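PDB 6QE6: tRNA (Adenine(22)-N(1))-methyltransferase from Mycoplasma capricolum subsp. capricolum, which probably methylates N1 of adenine 22 in tRNA, and binds S-adenosyl-L-homocysteine, the product left by its methyl donor. Local coordinates for residues A[30-35]-A[169-174]; A[50-53]-A[57-60]. All blocks are in the same frame, centred on the assembly; numbering follows the deposited sequence.

Contact 1. Residues A[30-35]-A[169-174]; sequences AKLINN and YWLIEI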
loop_
_atom_site.group_PDB
_atom_site.type_symbol
_atom_site.label_atom_id
_atom_site.label_comp_id
_atom_site.label_asym_id
_atom_site.label_seq_id
_atom_site.Cartn_x
_atom_site.Cartn_y
_atom_site.Cartn_z
ATOM N N ALA A 30 9.710 -2.369 5.342
ATOM C CA ALA A 30 10.394 -3.236 6.298
ATOM C C ALA A 30 10.556 -2.569 7.662
ATOM O O ALA A 30 10.540 -3.260 8.690
ATOM C CB ALA A 30 11.753 -3.663 5.740
ATOM N N LYS A 31 10.692 -1.237 7.702
ATOM C CA LYS A 31 10.820 -0.555 8.989
ATOM C C LYS A 31 9.590 -0.748 9.870
ATOM O O LYS A 31 9.704 -0.728 11.100
ATOM C CB LYS A 31 11.081 0.936 8.780
ATOM C CG LYS A 31 12.357 1.212 8.038
ATOM C CD LYS A 31 12.898 2.577 8.369
ATOM C CE LYS A 31 14.021 2.883 7.440
ATOM N NZ LYS A 31 13.447 2.757 6.085
ATOM N N LEU A 32 8.416 -0.934 9.272
ATOM C CA LEU A 32 7.180 -1.071 10.031
ATOM C C LEU A 32 6.965 -2.472 10.605
ATOM O O LEU A 32 5.971 -2.682 11.311
ATOM C CB LEU A 32 5.982 -0.691 9.148
ATOM C CG LEU A 32 6.064 0.702 8.517
ATOM C CD1 LEU A 32 5.037 0.946 7.402
ATOM C CD2 LEU A 32 5.956 1.758 9.614
ATOM N N ILE A 33 7.841 -3.431 10.314
ATOM C CA ILE A 33 7.601 -4.838 10.636
ATOM C C ILE A 33 8.671 -5.321 11.602
ATOM O O ILE A 33 9.865 -5.352 11.259
ATOM C CB ILE A 33 7.594 -5.733 9.389
ATOM C CG1 ILE A 33 6.497 -5.307 8.434
ATOM C CG2 ILE A 33 7.418 -7.191 9.803
ATOM C CD1 ILE A 33 6.336 -6.237 7.285
ATOM N N ASN A 34 8.238 -5.726 12.794
ATOM C CA ASN A 34 9.149 -6.244 13.800
ATOM C C ASN A 34 8.422 -7.275 14.649
ATOM O O ASN A 34 7.197 -7.237 14.782
ATOM C CB ASN A 34 9.702 -5.110 14.668
ATOM C CG ASN A 34 10.559 -4.137 13.872
ATOM O OD1 ASN A 34 11.713 -4.425 13.577
ATOM N ND2 ASN A 34 9.994 -2.984 13.519
ATOM N N ASN A 35 9.191 -8.216 15.198
ATOM C CA ASN A 35 8.693 -9.131 16.219
ATOM C C ASN A 35 7.445 -9.863 15.757
ATOM O O ASN A 35 6.509 -10.044 16.529
ATOM C CB ASN A 35 8.407 -8.390 17.529
ATOM C CG ASN A 35 9.621 -7.670 18.046
ATOM O OD1 ASN A 35 10.708 -8.254 18.144
ATOM N ND2 ASN A 35 9.467 -6.383 18.347
ATOM N N TYR A 169 4.579 6.896 -4.930
ATOM C CA TYR A 169 4.056 5.739 -4.225
ATOM C C TYR A 169 3.353 6.180 -2.951
ATOM O O TYR A 169 3.781 7.126 -2.279
ATOM C CB TYR A 169 5.164 4.753 -3.882
ATOM C CG TYR A 169 5.824 4.167 -5.097
ATOM C CD1 TYR A 169 6.938 4.781 -5.674
ATOM C CD2 TYR A 169 5.338 2.997 -5.666
ATOM C CE1 TYR A 169 7.529 4.250 -6.768
ATOM C CE2 TYR A 169 5.931 2.458 -6.769
ATOM C CZ TYR A 169 7.020 3.090 -7.325
ATOM O OH TYR A 169 7.617 2.545 -8.436
ATOM N N TRP A 170 2.289 5.464 -2.613
ATOM C CA TRP A 170 1.431 5.803 -1.490
ATOM C C TRP A 170 1.528 4.653 -0.499
ATOM O O TRP A 170 1.067 3.539 -0.774
ATOM C CB TRP A 170 -0.011 6.034 -1.951
ATOM C CG TRP A 170 -0.287 7.346 -2.691
ATOM C CD1 TRP A 170 -0.895 8.452 -2.179
ATOM C CD2 TRP A 170 -0.005 7.654 -4.072
ATOM N NE1 TRP A 170 -1.002 9.434 -3.139
ATOM C CE2 TRP A 170 -0.459 8.973 -4.307
ATOM C CE3 TRP A 170 0.597 6.953 -5.122
ATOM C CZ2 TRP A 170 -0.338 9.599 -5.557
ATOM C CZ3 TRP A 170 0.712 7.564 -6.349
ATOM C CH2 TRP A 170 0.246 8.882 -6.560
ATOM N N LEU A 171 2.139 4.903 0.640
ATOM C CA LEU A 171 2.297 3.862 1.634
ATOM C C LEU A 171 1.268 4.073 2.734
ATOM O O LEU A 171 1.138 5.183 3.257
ATOM C CB LEU A 171 3.721 3.863 2.193
ATOM C CG LEU A 171 4.000 2.859 3.308
ATOM C CD1 LEU A 171 5.298 2.124 3.089
ATOM C CD2 LEU A 171 4.037 3.591 4.629
ATOM N N ILE A 172 0.543 3.006 3.077
ATOM C CA ILE A 172 -0.510 3.068 4.076
ATOM C C ILE A 172 -0.487 1.778 4.894
ATOM O O ILE A 172 -0.367 0.676 4.343
ATOM C CB ILE A 172 -1.893 3.320 3.425
ATOM C CG1 ILE A 172 -3.002 3.374 4.491
ATOM C CG2 ILE A 172 -2.173 2.321 2.302
ATOM C CD1 ILE A 172 -4.389 3.750 3.967
ATOM N N GLU A 173 -0.542 1.921 6.214
ATOM C CA GLU A 173 -0.536 0.801 7.142
ATOM C C GLU A 173 -1.885 0.753 7.855
ATOM O O GLU A 173 -2.323 1.748 8.441
ATOM C CB GLU A 173 0.604 0.906 8.165
ATOM C CG GLU A 173 0.364 0.010 9.393
ATOM C CD GLU A 173 1.618 -0.270 10.226
ATOM O OE1 GLU A 173 2.609 0.489 10.103
ATOM O OE2 GLU A 173 1.607 -1.250 11.016
ATOM N N ILE A 174 -2.540 -0.402 7.797
ATOM C CA ILE A 174 -3.873 -0.583 8.348
ATOM C C ILE A 174 -3.787 -1.608 9.473
ATOM O O ILE A 174 -3.324 -2.739 9.254
ATOM C CB ILE A 174 -4.871 -1.019 7.265
ATOM C CG1 ILE A 174 -4.930 0.041 6.163
ATOM C CG2 ILE A 174 -6.258 -1.274 7.862
ATOM C CD1 ILE A 174 -5.694 -0.405 4.945
HETATM O O HOH W 1 3.731 -1.659 12.934
#

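Contact 2. Residues A[50-53]-A[57-60]; sequences PIYL and NKTK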
loop_
_atom_site.group_PDB
_atom_site.type_symbol
_atom_site.label_atom_id
_atom_site.label_comp_id
_atom_site.label_asym_id
_atom_site.label_seq_id
_atom_site.Cartn_x
_atom_site.Cartn_y
_atom_site.Cartn_z
ATOM N N PRO A 50 10.427 -10.770 1.591
ATOM C CA PRO A 50 10.412 -11.872 2.573
ATOM C C PRO A 50 11.797 -12.299 3.019
ATOM O O PRO A 50 12.009 -12.530 4.217
ATOM C CB PRO A 50 9.683 -12.997 1.823
ATOM C CG PRO A 50 8.774 -12.296 0.898
ATOM C CD PRO A 50 9.520 -11.050 0.461
ATOM N N ILE A 51 12.745 -12.413 2.083
ATOM C CA ILE A 51 14.110 -12.803 2.427
ATOM C C ILE A 51 14.723 -11.805 3.402
ATOM O O ILE A 51 15.253 -12.185 4.450
ATOM C CB ILE A 51 14.956 -12.954 1.147
ATOM C CG1 ILE A 51 14.565 -14.233 0.403
ATOM C CG2 ILE A 51 16.451 -12.935 1.461
ATOM C CD1 ILE A 51 14.943 -14.216 -1.050
ATOM N N TYR A 52 14.646 -10.510 3.085
ATOM C CA TYR A 52 15.177 -9.490 3.988
ATOM C C TYR A 52 14.571 -9.605 5.387
ATOM O O TYR A 52 15.295 -9.587 6.394
ATOM C CB TYR A 52 14.916 -8.096 3.418
ATOM C CG TYR A 52 15.416 -6.983 4.304
ATOM C CD1 TYR A 52 16.692 -6.453 4.112
ATOM C CD2 TYR A 52 14.626 -6.462 5.341
ATOM C CE1 TYR A 52 17.185 -5.434 4.913
ATOM C CE2 TYR A 52 15.111 -5.432 6.166
ATOM C CZ TYR A 52 16.400 -4.921 5.935
ATOM O OH TYR A 52 16.923 -3.904 6.707
ATOM N N LEU A 53 13.233 -9.707 5.463
ATOM C CA LEU A 53 12.545 -9.732 6.752
ATOM C C LEU A 53 12.954 -10.943 7.584
ATOM O O LEU A 53 13.136 -10.838 8.803
ATOM C CB LEU A 53 11.031 -9.724 6.541
ATOM C CG LEU A 53 10.397 -8.442 6.003
ATOM C CD1 LEU A 53 8.957 -8.716 5.669
ATOM C CD2 LEU A 53 10.504 -7.325 7.023
ATOM N N ASN A 57 15.314 -11.080 11.202
ATOM C CA ASN A 57 14.542 -11.538 12.358
ATOM C C ASN A 57 13.347 -10.621 12.651
ATOM O O ASN A 57 12.909 -10.488 13.798
ATOM C CB ASN A 57 15.444 -11.690 13.595
ATOM C CG ASN A 57 16.821 -12.275 13.250
ATOM O OD1 ASN A 57 16.932 -13.413 12.771
ATOM N ND2 ASN A 57 17.875 -11.495 13.492
ATOM N N LYS A 58 12.809 -9.974 11.614
ATOM C CA LYS A 58 11.572 -9.226 11.770
ATOM C C LYS A 58 10.363 -10.151 11.724
ATOM O O LYS A 58 9.344 -9.879 12.366
ATOM C CB LYS A 58 11.489 -8.143 10.697
ATOM C CG LYS A 58 12.509 -7.034 10.925
ATOM C CD LYS A 58 12.729 -6.171 9.705
ATOM C CE LYS A 58 13.260 -4.814 10.111
ATOM N NZ LYS A 58 12.184 -3.966 10.689
ATOM N N THR A 59 10.463 -11.247 10.993
ATOM C CA THR A 59 9.434 -12.270 10.989
ATOM C C THR A 59 10.109 -13.629 11.127
ATOM O O THR A 59 11.271 -13.804 10.748
ATOM C CB THR A 59 8.573 -12.194 9.700
ATOM O OG1 THR A 59 7.430 -13.045 9.827
ATOM C CG2 THR A 59 9.354 -12.621 8.503
ATOM N N LYS A 60 9.378 -14.586 11.708
ATOM C CA LYS A 60 9.896 -15.944 11.854
ATOM C C LYS A 60 9.684 -16.742 10.579
ATOM O O LYS A 60 10.563 -17.509 10.170
ATOM C CB LYS A 60 9.234 -16.651 13.044
ATOM C CG LYS A 60 9.474 -16.010 14.398
ATOM C CD LYS A 60 10.918 -16.181 14.856
ATOM C CE LYS A 60 11.114 -15.684 16.291
ATOM N NZ LYS A 60 12.531 -15.833 16.705
#

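Contact 1. Residues A[30-35]-A[169-174]
Leu32, just past the end of helix 24-31, faces Leu171 and Glu173 on strand 168-175, yet the two backbones stay well apart: the closest alpha carbons, CA of Leu32 and CA of Glu173, are 8.4 Å from each other, and no direct hydrogen bond crosses the gap. Side chains and one water bridge it. The two leucines meet end on through their methyls, with CD1 of Leu32 4.0 Å from CD2 of Leu171. In Leu171, CG stands anti to the backbone N (chi1 177°), and the forked end is carried out from the strand to meet the incoming methyl. The fold is the Rossmann-like methyltransferase sheet, in which strand 168-175 runs antiparallel to its neighbours 133-138 and 155-163; the turn after helix 24-31 lies over one face of this part of the sheet. Tyr158 touches both leucines and Ile135 lies against Leu32, so the apolar patch spans all three strands. Glu173 passes Leu32 in the opposite direction. The glutamate side chain is stretched out past CG, and OE1 comes to rest against the leucine's aliphatic surface, 3.6 Å from CD2 of Leu32. The other carboxylate oxygen is used differently: a water donates to OE2 of Glu173 at 2.9 Å and also to the backbone O of Leu32 at 2.9 Å, tying the strand to the turn through a polar link beside the apolar one. Within the turn, Ile33 N bonds back to Ala30 O. Leu171 also packs on Gln28 and Val29, and its side chain lies about 6 Å from that of Arg25, which binds S-adenosyl-L-homocysteine.

Contact 2. Residues A[50-53]-A[57-60]
Hydrogen bonding between Leu53 and the chain just beyond its helix centres on one carbonyl. Lys58 N donates to Leu53 O at 3.0 Å, and Thr59 N adds a weak, longer bond of 3.5 Å to the same Leu53 O. The first of these belongs to a Schellman motif that ends helix 48-55: Asn57, with its positive phi of 60°, is the C-prime residue and reverses the chain so that the next amides turn back to the last helical turn. The apolar contacts run alongside these bonds. The Leu53 and Lys58 side chains lie roughly perpendicular, CD2 of Leu53 lying 3.7 Å from CD of Lys58, while CG2 of Thr59 sits 3.9 Å from CB of Leu53. Lys58 CD also meets the Tyr52 ring obliquely, 4.3 Å from CE2 of Tyr52. The lysine chain then bends at its last torsion (chi4 -76°), taking NZ to Ala30 O, Ile33 O and Asn34 OD1. Thr59 OG1 bonds to Ile61 O. This is the helix-to-strand turn of the beta-alpha-beta unit 36-42, 48-55, 59-66, with Leu53 packed against Ala30 of helix 24-31 and Ile39 of strand 36-42.

How the contacts relate
Contact 1 is the more buried and central, its centre about 8 Å from the centre of the chain, against about 19 Å for the centre of contact 2, which is only partly buried. Both reach the same sheet, contact 1 in its antiparallel part and contact 2 in its parallel part. Their chemistry differs accordingly: contact 1 joins residues far apart in sequence through side chains and a water, whereas contact 2 is a local helix ending built on backbone amides. Segment 30-35 is where they meet. The ammonium of Lys58 reaches across to that segment's backbone, while Ile33 CD1 packs 4.0 Å from Leu53 CD1.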